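Local coordinates for plasma serine protease inhibitor (Homo sapiens, PDB 3DY0), which inhibits serine proteases in blood plasma and other body fluids in a heparin-dependent manner, inactivating them irreversibly through binding at the active-site serine, at residues 17-22 and 279-284; 43-48 and 114-119; 186-189 and 193-196. One frame throughout, in Å; residues are numbered along the deposited sequence.

How the contacts relate
All three contacts belong to a single serpin chain, yet none touches another. Contact 1 joins residues far apart in sequence, and both contact 2 and contact 3 are nested in the long loop it closes. Its centre lies about 24 Å from that of contact 2 and about 27 Å from that of contact 3. Contacts 2 and 3 follow one another along the chain and fall on opposite sides of its centre, about 45 Å apart centre to centre. Contact 1 sets a helix against a loop and contact 2 joins two helical segments, both through small apolar patches, whereas contact 3 is a beta hairpin rich in hydrogen bonds. The bound glycan sits at Asn213, Lys249 and Lys253, residues belonging to none of the three.

Contact 1: 17-22 and 279-284; sequences YRALAS and EKVLPS
Val281 reaches across to Ala19 and Leu20 with its two methyl groups. In the serpin fold this sets helix 12-23 against the loop that follows strand 259-277. The CB of Val281 stands back from the helix, and its branches do the touching. CG1 lies anti to the backbone N (chi1 -177°) and is thereby carried to the helix, where it meets Ala19 CB at 3.7 Å. CG1 also lies 3.9 Å from Leu20 CD2, and CG2 of Val281 stands 3.9 Å from the same Leu20 CD2. That leucine methyl therefore faces both prongs of the valine fork, and the two side chains cross at about a right angle. A beta-branched residue suits the place because it presents two methyls so close to the backbone. Alanine suits the opposing position: its small side chain lets the backbones come close, with Ala19 CA and Val281 CA 6.7 Å apart. Behind the contact, Leu20 also packs on Phe31 of strand 29-31, while Leu282 turns the loop's next side chain to Met311 of strand 307-319. At the margin, Ser284 touches through carbon, its CB 4.3 Å from Ala19 CB.

Contact 2: 43-48 and 114-119; sequences LSLGAG and KTLYLA
Leu45 meets Leu116 and Tyr117 with its two methyl groups, one to each partner. The contact pairs the C-terminal parts of two serpin helices, 33-45 and 107-117, and it is wholly apolar, with no hydrogen bond between the segments. The backbones stay well apart, Leu45 CA and Leu116 CA being 10.0 Å from each other, so long side chains are needed to span the gap. Leu45 has its CG beside the backbone N and opposite the carbonyl carbon (chi1 -72°), a common helical conformation that aims the fork at the neighbouring helix. Its extended branch, CD1, reaches the Tyr117 ring obliquely, 3.8 Å from CE1 and 3.9 Å from CD1 of that ring. The other branch, CD2, meets Leu116 CD1 at 4.1 Å, a looser approach in which the extended branch of Leu116 does the reaching.

Tyr117 stands its ring nearly perpendicular to the CA-CB-CG plane (chi2 87°), and the Tyr117 side chain also packs on Met38, Ala41 and Met42 of helix 33-45. Tyrosine suits this buried position because the flat ring fills apolar surroundings while its OH finds a partner in His72 ND1, a hydrogen bond that should limit how far the ring can shift. Leu45 touches His72 as well, so helix 65-81 joins the same cluster. Directly after Tyr117 the chain leaves right-handed helical geometry, Leu118 taking a positive phi of 47°. On the other segment, the backbone beside Leu45 is held by Gly46 N bonding to Leu43 O at 3.2 Å.

Contact 3: 186-189 and 193-196; sequences DFYV and TVVR
Asp186 and Arg196 are joined by a salt bridge in which Arg196 NH2 donates to Asp186 OD1 at 2.8 Å. The oxygen is met on its syn side but well out of the carboxylate plane, whereas it lies close to the plane of the guanidinium, at its edge. The N-H...O angle is only 135°, so the bond is bent. Arg196 makes this approach by folding at chi2 (68°), which brings the head of a long side chain back to a directly paired neighbour. Such a flexible base opposite a short acid suits a pair near the surface, where the bridge probably costs little desolvation.

Between the backbones, Phe187 and Val195 form the hydrogen-bonded pair: Phe187 N donates a hydrogen bond to Val195 O at 2.7 Å, and Val195 N donates to Phe187 O at 2.9 Å. The second bond is nearly straight (167°). Phe187 O also accepts a CA-H...O contact from Val194 CA, 3.4 Å away. These bonds tie strand 183-188 to strand 194-211 as an antiparallel beta hairpin, the one that belongs to sheet C of the serpin fold. Tyr188 makes backbone hydrogen bonds with the bound peptide, on which the buried Phe187 also packs.

At the turn, Val189 N gives a weak bond to Thr193 O at 2.8 Å, while Thr193 N is paired with Thr190 OG1. In the non-hydrogen-bonded pair Tyr188-Val194 the side chains lie alongside each other, pointing the same way, and Tyr188 CD2 is 3.8 Å from Val194 CG2. Valine, branched at CB, suits an extended strand and serves two neighbours here: its other methyl, Val194 CG1, rests 3.6 Å from Asp186 CB.

Contact 1: 17-22 and 279-284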
ATOM      1  N   TYR A  17       6.102  -3.707   6.540  1.00  8.71           N
ATOM      2  CA  TYR A  17       7.095  -2.708   6.172  1.00  8.76           C
ATOM      3  C   TYR A  17       8.494  -3.206   6.529  1.00  9.43           C
ATOM      4  O   TYR A  17       9.409  -3.160   5.709  1.00  9.17           O
ATOM      5  CB  TYR A  17       6.851  -1.385   6.904  1.00  8.17           C
ATOM      6  CG  TYR A  17       7.984  -0.409   6.683  1.00  8.55           C
ATOM      7  CD1 TYR A  17       7.995   0.444   5.579  1.00  7.99           C
ATOM      8  CD2 TYR A  17       9.109  -0.429   7.511  1.00  7.34           C
ATOM      9  CE1 TYR A  17       9.107   1.252   5.303  1.00  9.31           C
ATOM     10  CE2 TYR A  17      10.217   0.359   7.242  1.00  8.17           C
ATOM     11  CZ  TYR A  17      10.214   1.195   6.139  1.00  9.12           C
ATOM     12  OH  TYR A  17      11.334   1.942   5.863  1.00  8.73           O
ATOM     13  N   ARG A  18       8.657  -3.669   7.765  1.00 10.00           N
ATOM     14  CA  ARG A  18       9.958  -4.147   8.214  1.00 10.11           C
ATOM     15  C   ARG A  18      10.471  -5.346   7.419  1.00 11.36           C
ATOM     16  O   ARG A  18      11.669  -5.445   7.157  1.00 10.99           O
ATOM     17  CB  ARG A  18       9.919  -4.463   9.713  1.00 10.64           C
ATOM     18  CG  ARG A  18       9.994  -3.215  10.593  1.00  9.60           C
ATOM     19  CD  ARG A  18      10.020  -3.573  12.081  1.00  9.51           C
ATOM     20  NE  ARG A  18       8.705  -3.968  12.572  1.00 11.41           N
ATOM     21  CZ  ARG A  18       7.789  -3.119  13.028  1.00  9.00           C
ATOM     22  NH1 ARG A  18       8.048  -1.815  13.067  1.00 10.71           N
ATOM     23  NH2 ARG A  18       6.613  -3.571  13.436  1.00 10.46           N
ATOM     24  N   ALA A  19       9.574  -6.248   7.029  1.00 10.91           N
ATOM     25  CA  ALA A  19       9.978  -7.410   6.240  1.00 11.31           C
ATOM     26  C   ALA A  19      10.528  -6.941   4.891  1.00 13.03           C
ATOM     27  O   ALA A  19      11.556  -7.434   4.418  1.00 12.90           O
ATOM     28  CB  ALA A  19       8.789  -8.343   6.027  1.00 11.38           C
ATOM     29  N   LEU A  20       9.836  -5.986   4.275  1.00 10.38           N
ATOM     30  CA  LEU A  20      10.268  -5.449   2.989  1.00 10.68           C
ATOM     31  C   LEU A  20      11.598  -4.711   3.123  1.00 11.54           C
ATOM     32  O   LEU A  20      12.500  -4.882   2.301  1.00 11.06           O
ATOM     33  CB  LEU A  20       9.201  -4.500   2.431  1.00  9.79           C
ATOM     34  CG  LEU A  20       7.863  -5.156   2.082  1.00  9.71           C
ATOM     35  CD1 LEU A  20       6.909  -4.091   1.541  1.00 11.77           C
ATOM     36  CD2 LEU A  20       8.085  -6.265   1.053  1.00 13.20           C
ATOM     37  N   ALA A  21      11.723  -3.899   4.169  1.00 12.25           N
ATOM     38  CA  ALA A  21      12.944  -3.135   4.404  1.00 14.94           C
ATOM     39  C   ALA A  21      14.141  -4.050   4.630  1.00 16.02           C
ATOM     40  O   ALA A  21      15.238  -3.795   4.125  1.00 17.52           O
ATOM     41  CB  ALA A  21      12.757  -2.219   5.610  1.00 14.53           C
ATOM     42  N   SER A  22      13.926  -5.114   5.393  1.00 15.62           N
ATOM     43  CA  SER A  22      14.991  -6.061   5.685  1.00 18.63           C
ATOM     44  C   SER A  22      15.396  -6.854   4.454  1.00 18.72           C
ATOM     45  O   SER A  22      16.560  -7.232   4.308  1.00 20.87           O
ATOM     46  CB  SER A  22      14.557  -7.021   6.793  1.00 18.53           C
ATOM     47  OG  SER A  22      14.477  -6.347   8.037  1.00 21.27           O
ATOM     48  N   GLU A 279       4.216 -13.313  -1.874  1.00 10.92           N
ATOM     49  CA  GLU A 279       4.169 -14.701  -1.432  1.00 12.30           C
ATOM     50  C   GLU A 279       5.489 -15.094  -0.775  1.00 13.61           C
ATOM     51  O   GLU A 279       5.545 -16.032   0.021  1.00 14.40           O
ATOM     52  CB  GLU A 279       3.844 -15.642  -2.603  1.00 13.37           C
ATOM     53  CG  GLU A 279       4.938 -15.824  -3.642  1.00 13.30           C
ATOM     54  CD  GLU A 279       4.983 -14.726  -4.681  1.00 12.42           C
ATOM     55  OE1 GLU A 279       5.791 -14.861  -5.628  1.00 13.63           O
ATOM     56  OE2 GLU A 279       4.217 -13.738  -4.567  1.00 12.03           O
ATOM     57  N   LYS A 280       6.551 -14.362  -1.094  1.00 13.30           N
ATOM     58  CA  LYS A 280       7.860 -14.649  -0.516  1.00 15.75           C
ATOM     59  C   LYS A 280       8.062 -13.878   0.784  1.00 15.43           C
ATOM     60  O   LYS A 280       8.937 -14.210   1.586  1.00 19.11           O
ATOM     61  CB  LYS A 280       8.965 -14.278  -1.506  1.00 15.79           C
ATOM     62  CG  LYS A 280       8.905 -15.044  -2.816  1.00 19.06           C
ATOM     63  N   VAL A 281       7.227 -12.864   0.992  1.00 14.05           N
ATOM     64  CA  VAL A 281       7.316 -12.003   2.164  1.00 14.01           C
ATOM     65  C   VAL A 281       6.318 -12.310   3.278  1.00 12.39           C
ATOM     66  O   VAL A 281       6.678 -12.342   4.455  1.00 12.98           O
ATOM     67  CB  VAL A 281       7.122 -10.523   1.748  1.00 14.77           C
ATOM     68  CG1 VAL A 281       7.280  -9.611   2.947  1.00 17.63           C
ATOM     69  CG2 VAL A 281       8.120 -10.159   0.650  1.00 16.90           C
ATOM     70  N   LEU A 282       5.064 -12.536   2.907  1.00 12.04           N
ATOM     71  CA  LEU A 282       4.026 -12.790   3.898  1.00 13.92           C
ATOM     72  C   LEU A 282       4.297 -13.919   4.893  1.00 13.32           C
ATOM     73  O   LEU A 282       3.798 -13.888   6.021  1.00 12.32           O
ATOM     74  CB  LEU A 282       2.679 -12.970   3.192  1.00 13.04           C
ATOM     75  CG  LEU A 282       2.197 -11.643   2.584  1.00 14.92           C
ATOM     76  CD1 LEU A 282       0.973 -11.870   1.722  1.00 14.27           C
ATOM     77  CD2 LEU A 282       1.894 -10.650   3.699  1.00 16.71           C
ATOM     78  N   PRO A 283       5.071 -14.943   4.498  1.00 12.94           N
ATOM     79  CA  PRO A 283       5.319 -15.993   5.489  1.00 15.18           C
ATOM     80  C   PRO A 283       5.994 -15.403   6.736  1.00 16.21           C
ATOM     81  O   PRO A 283       5.932 -15.985   7.818  1.00 16.11           O
ATOM     82  CB  PRO A 283       6.216 -16.965   4.731  1.00 14.35           C
ATOM     83  CG  PRO A 283       5.666 -16.884   3.345  1.00 14.36           C
ATOM     84  CD  PRO A 283       5.464 -15.389   3.149  1.00 12.44           C
ATOM     85  N   SER A 284       6.627 -14.240   6.576  1.00 16.70           N
ATOM     86  CA  SER A 284       7.297 -13.568   7.690  1.00 16.97           C
ATOM     87  C   SER A 284       6.274 -13.046   8.691  1.00 16.53           C
ATOM     88  O   SER A 284       6.612 -12.738   9.837  1.00 17.20           O
ATOM     89  CB  SER A 284       8.153 -12.402   7.185  1.00 18.38           C
ATOM     90  OG  SER A 284       9.259 -12.874   6.443  1.00 21.82           O
TER

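Contact 2: 43-48 and 114-119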
ATOM      1  N   LEU A  43      -9.263 -12.662   0.367  1.00  9.44           N
ATOM      2  CA  LEU A  43      -8.735 -14.017   0.280  1.00 10.72           C
ATOM      3  C   LEU A  43      -9.280 -14.875   1.424  1.00 11.24           C
ATOM      4  O   LEU A  43      -9.591 -16.052   1.227  1.00 12.33           O
ATOM      5  CB  LEU A  43      -7.203 -13.987   0.320  1.00 11.67           C
ATOM      6  CG  LEU A  43      -6.456 -15.321   0.225  1.00 11.26           C
ATOM      7  CD1 LEU A  43      -6.853 -16.054  -1.056  1.00 12.53           C
ATOM      8  CD2 LEU A  43      -4.956 -15.060   0.243  1.00 12.17           C
ATOM      9  N   SER A  44      -9.417 -14.288   2.611  1.00 11.86           N
ATOM     10  CA  SER A  44      -9.922 -15.036   3.761  1.00 11.51           C
ATOM     11  C   SER A  44     -11.368 -15.495   3.574  1.00 13.47           C
ATOM     12  O   SER A  44     -11.799 -16.460   4.205  1.00 12.50           O
ATOM     13  CB  SER A  44      -9.804 -14.211   5.053  1.00 11.90           C
ATOM     14  OG  SER A  44     -10.825 -13.231   5.170  1.00 11.67           O
ATOM     15  N   LEU A  45     -12.113 -14.822   2.702  1.00 12.93           N
ATOM     16  CA  LEU A  45     -13.507 -15.191   2.470  1.00 15.16           C
ATOM     17  C   LEU A  45     -13.647 -16.632   2.005  1.00 17.62           C
ATOM     18  O   LEU A  45     -14.630 -17.305   2.328  1.00 20.26           O
ATOM     19  CB  LEU A  45     -14.144 -14.268   1.431  1.00 14.11           C
ATOM     20  CG  LEU A  45     -14.443 -12.832   1.869  1.00 12.18           C
ATOM     21  CD1 LEU A  45     -14.940 -12.038   0.663  1.00 12.75           C
ATOM     22  CD2 LEU A  45     -15.487 -12.830   2.988  1.00 13.93           C
ATOM     23  N   GLY A  46     -12.665 -17.103   1.246  1.00 17.89           N
ATOM     24  CA  GLY A  46     -12.726 -18.465   0.747  1.00 18.97           C
ATOM     25  C   GLY A  46     -11.690 -19.387   1.352  1.00 18.59           C
ATOM     26  O   GLY A  46     -11.408 -20.452   0.802  1.00 20.41           O
ATOM     27  N   ALA A  47     -11.118 -18.982   2.482  1.00 16.71           N
ATOM     28  CA  ALA A  47     -10.112 -19.795   3.153  1.00 16.11           C
ATOM     29  C   ALA A  47     -10.735 -20.550   4.318  1.00 16.47           C
ATOM     30  O   ALA A  47     -11.771 -20.151   4.849  1.00 16.96           O
ATOM     31  CB  ALA A  47      -8.976 -18.913   3.654  1.00 14.31           C
ATOM     32  N   GLY A  48     -10.096 -21.644   4.716  1.00 15.58           N
ATOM     33  CA  GLY A  48     -10.604 -22.422   5.828  1.00 17.31           C
ATOM     34  C   GLY A  48      -9.498 -22.859   6.769  1.00 16.90           C
ATOM     35  O   GLY A  48      -8.321 -22.661   6.482  1.00 16.14           O
ATOM     36  N   LYS A 114     -19.059  -9.748  -4.244  1.00 12.77           N
ATOM     37  CA  LYS A 114     -19.874  -8.705  -4.854  1.00 14.59           C
ATOM     38  C   LYS A 114     -20.529  -7.798  -3.817  1.00 15.22           C
ATOM     39  O   LYS A 114     -20.553  -6.578  -3.979  1.00 16.09           O
ATOM     40  CB  LYS A 114     -20.945  -9.334  -5.756  1.00 14.37           C
ATOM     41  CG  LYS A 114     -20.370  -9.970  -7.019  1.00 15.07           C
ATOM     42  CD  LYS A 114     -21.441 -10.640  -7.880  1.00 17.52           C
ATOM     43  CE  LYS A 114     -20.822 -11.297  -9.111  1.00 17.44           C
ATOM     44  NZ  LYS A 114     -21.830 -12.042  -9.923  1.00 20.32           N
ATOM     45  N   THR A 115     -21.041  -8.393  -2.743  1.00 15.50           N
ATOM     46  CA  THR A 115     -21.722  -7.639  -1.693  1.00 16.89           C
ATOM     47  C   THR A 115     -20.811  -6.869  -0.743  1.00 16.15           C
ATOM     48  O   THR A 115     -21.039  -5.690  -0.470  1.00 15.97           O
ATOM     49  CB  THR A 115     -22.610  -8.570  -0.846  1.00 19.63           C
ATOM     50  OG1 THR A 115     -23.581  -9.198  -1.691  1.00 22.76           O
ATOM     51  CG2 THR A 115     -23.332  -7.782   0.242  1.00 22.32           C
ATOM     52  N   LEU A 116     -19.785  -7.541  -0.233  1.00 13.80           N
ATOM     53  CA  LEU A 116     -18.862  -6.923   0.707  1.00 13.24           C
ATOM     54  C   LEU A 116     -17.761  -6.099   0.056  1.00 12.77           C
ATOM     55  O   LEU A 116     -17.394  -5.040   0.563  1.00 13.10           O
ATOM     56  CB  LEU A 116     -18.219  -7.998   1.585  1.00 14.16           C
ATOM     57  CG  LEU A 116     -19.148  -8.778   2.517  1.00 13.28           C
ATOM     58  CD1 LEU A 116     -18.385  -9.938   3.137  1.00 14.86           C
ATOM     59  CD2 LEU A 116     -19.695  -7.853   3.594  1.00 16.10           C
ATOM     60  N   TYR A 117     -17.235  -6.573  -1.068  1.00 11.38           N
ATOM     61  CA  TYR A 117     -16.142  -5.860  -1.709  1.00  9.76           C
ATOM     62  C   TYR A 117     -16.435  -5.220  -3.062  1.00 10.27           C
ATOM     63  O   TYR A 117     -15.520  -4.739  -3.736  1.00 10.19           O
ATOM     64  CB  TYR A 117     -14.923  -6.788  -1.783  1.00 10.34           C
ATOM     65  CG  TYR A 117     -14.379  -7.101  -0.403  1.00  9.33           C
ATOM     66  CD1 TYR A 117     -14.883  -8.163   0.352  1.00 10.63           C
ATOM     67  CD2 TYR A 117     -13.427  -6.273   0.184  1.00  9.67           C
ATOM     68  CE1 TYR A 117     -14.454  -8.385   1.660  1.00 12.23           C
ATOM     69  CE2 TYR A 117     -12.992  -6.480   1.486  1.00 10.04           C
ATOM     70  CZ  TYR A 117     -13.510  -7.534   2.221  1.00 10.81           C
ATOM     71  OH  TYR A 117     -13.107  -7.705   3.526  1.00 10.68           O
ATOM     72  N   LEU A 118     -17.714  -5.190  -3.434  1.00 10.56           N
ATOM     73  CA  LEU A 118     -18.161  -4.593  -4.692  1.00 11.74           C
ATOM     74  C   LEU A 118     -17.295  -5.059  -5.849  1.00 12.44           C
ATOM     75  O   LEU A 118     -16.993  -4.289  -6.762  1.00 14.44           O
ATOM     76  CB  LEU A 118     -18.098  -3.064  -4.595  1.00 13.91           C
ATOM     77  CG  LEU A 118     -18.749  -2.449  -3.355  1.00 14.24           C
ATOM     78  CD1 LEU A 118     -18.624  -0.931  -3.402  1.00 15.99           C
ATOM     79  CD2 LEU A 118     -20.205  -2.873  -3.282  1.00 18.06           C
ATOM     80  N   ALA A 119     -16.906  -6.328  -5.811  1.00 14.05           N
ATOM     81  CA  ALA A 119     -16.034  -6.881  -6.834  1.00 16.59           C
ATOM     82  C   ALA A 119     -16.665  -7.058  -8.202  1.00 20.75           C
ATOM     83  O   ALA A 119     -17.817  -7.468  -8.325  1.00 21.58           O
ATOM     84  CB  ALA A 119     -15.460  -8.207  -6.358  1.00 14.30           C
TER

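Contact 3: 186-189 and 193-196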
ATOM      1  N   ASP A 186      22.087  18.624  -2.593  1.00 13.18           N
ATOM      2  CA  ASP A 186      22.662  17.312  -2.339  1.00 12.88           C
ATOM      3  C   ASP A 186      21.762  16.514  -1.398  1.00 13.96           C
ATOM      4  O   ASP A 186      21.232  17.055  -0.421  1.00 14.72           O
ATOM      5  CB  ASP A 186      24.038  17.445  -1.678  1.00 14.86           C
ATOM      6  CG  ASP A 186      25.123  17.903  -2.639  1.00 15.90           C
ATOM      7  OD1 ASP A 186      24.822  18.199  -3.812  1.00 14.72           O
ATOM      8  OD2 ASP A 186      26.290  17.962  -2.201  1.00 19.94           O
ATOM      9  N   PHE A 187      21.583  15.233  -1.696  1.00 10.84           N
ATOM     10  CA  PHE A 187      20.792  14.354  -0.844  1.00 11.44           C
ATOM     11  C   PHE A 187      21.752  13.261  -0.396  1.00 11.23           C
ATOM     12  O   PHE A 187      22.354  12.570  -1.222  1.00 11.20           O
ATOM     13  CB  PHE A 187      19.611  13.748  -1.611  1.00 10.43           C
ATOM     14  CG  PHE A 187      18.723  12.875  -0.764  1.00  8.87           C
ATOM     15  CD1 PHE A 187      19.029  11.533  -0.552  1.00 10.56           C
ATOM     16  CD2 PHE A 187      17.585  13.408  -0.159  1.00  8.51           C
ATOM     17  CE1 PHE A 187      18.214  10.729   0.252  1.00  9.66           C
ATOM     18  CE2 PHE A 187      16.766  12.614   0.644  1.00  8.94           C
ATOM     19  CZ  PHE A 187      17.079  11.278   0.849  1.00  9.16           C
ATOM     20  N   TYR A 188      21.900  13.107   0.913  1.00 10.94           N
ATOM     21  CA  TYR A 188      22.828  12.123   1.443  1.00 11.43           C
ATOM     22  C   TYR A 188      22.213  10.763   1.716  1.00 11.28           C
ATOM     23  O   TYR A 188      21.619  10.539   2.770  1.00 10.92           O
ATOM     24  CB  TYR A 188      23.489  12.677   2.710  1.00 14.67           C
ATOM     25  CG  TYR A 188      24.067  14.057   2.495  1.00 19.28           C
ATOM     26  CD1 TYR A 188      23.264  15.194   2.607  1.00 21.77           C
ATOM     27  CD2 TYR A 188      25.390  14.223   2.094  1.00 22.46           C
ATOM     28  CE1 TYR A 188      23.764  16.461   2.317  1.00 23.92           C
ATOM     29  CE2 TYR A 188      25.901  15.485   1.799  1.00 23.45           C
ATOM     30  CZ  TYR A 188      25.083  16.599   1.910  1.00 24.85           C
ATOM     31  OH  TYR A 188      25.573  17.848   1.597  1.00 26.71           O
ATOM     32  N   VAL A 189      22.349   9.856   0.751  1.00 11.48           N
ATOM     33  CA  VAL A 189      21.831   8.501   0.906  1.00 11.73           C
ATOM     34  C   VAL A 189      22.547   7.930   2.129  1.00 13.82           C
ATOM     35  O   VAL A 189      21.955   7.213   2.936  1.00 14.23           O
ATOM     36  CB  VAL A 189      22.127   7.663  -0.353  1.00 11.94           C
ATOM     37  CG1 VAL A 189      21.623   6.245  -0.175  1.00 13.33           C
ATOM     38  CG2 VAL A 189      21.462   8.317  -1.560  1.00 12.67           C
ATOM     39  N   THR A 193      27.552   8.523   0.231  1.00 18.07           N
ATOM     40  CA  THR A 193      26.820   8.391  -1.024  1.00 16.30           C
ATOM     41  C   THR A 193      25.868   9.570  -1.168  1.00 15.84           C
ATOM     42  O   THR A 193      24.890   9.687  -0.429  1.00 13.64           O
ATOM     43  CB  THR A 193      26.027   7.076  -1.066  1.00 17.77           C
ATOM     44  OG1 THR A 193      26.934   5.976  -0.915  1.00 18.47           O
ATOM     45  CG2 THR A 193      25.297   6.935  -2.394  1.00 16.48           C
ATOM     46  N   VAL A 194      26.162  10.431  -2.134  1.00 12.35           N
ATOM     47  CA  VAL A 194      25.379  11.634  -2.365  1.00 12.56           C
ATOM     48  C   VAL A 194      24.749  11.669  -3.749  1.00 13.26           C
ATOM     49  O   VAL A 194      25.380  11.300  -4.736  1.00 13.55           O
ATOM     50  CB  VAL A 194      26.273  12.888  -2.208  1.00 12.15           C
ATOM     51  CG1 VAL A 194      25.419  14.141  -2.133  1.00 11.76           C
ATOM     52  CG2 VAL A 194      27.142  12.753  -0.971  1.00 11.82           C
ATOM     53  N   VAL A 195      23.500  12.121  -3.810  0.50 12.55           N
ATOM     54  CA  VAL A 195      22.773  12.218  -5.070  0.50 12.63           C
ATOM     55  C   VAL A 195      22.170  13.612  -5.215  0.50 13.62           C
ATOM     56  O   VAL A 195      21.719  14.207  -4.236  0.50 14.41           O
ATOM     57  CB  VAL A 195      21.635  11.176  -5.142  0.50 12.95           C
ATOM     58  CG1 VAL A 195      20.886  11.309  -6.462  0.50 14.76           C
ATOM     59  CG2 VAL A 195      22.207   9.778  -4.995  0.50 11.24           C
ATOM     60  N   ARG A 196      22.175  14.132  -6.437  1.00 13.33           N
ATOM     61  CA  ARG A 196      21.622  15.456  -6.714  1.00 14.35           C
ATOM     62  C   ARG A 196      20.108  15.347  -6.886  1.00 14.50           C
ATOM     63  O   ARG A 196      19.625  14.492  -7.628  1.00 15.93           O
ATOM     64  CB  ARG A 196      22.250  16.007  -7.997  1.00 15.87           C
ATOM     65  CG  ARG A 196      22.098  17.499  -8.195  1.00 19.77           C
ATOM     66  CD  ARG A 196      22.912  18.257  -7.171  1.00 24.12           C
ATOM     67  NE  ARG A 196      23.054  19.664  -7.527  1.00 26.46           N
ATOM     68  CZ  ARG A 196      23.620  20.574  -6.743  1.00 28.63           C
ATOM     69  NH1 ARG A 196      23.711  21.834  -7.144  1.00 28.05           N
ATOM     70  NH2 ARG A 196      24.091  20.221  -5.554  1.00 25.75           N
TER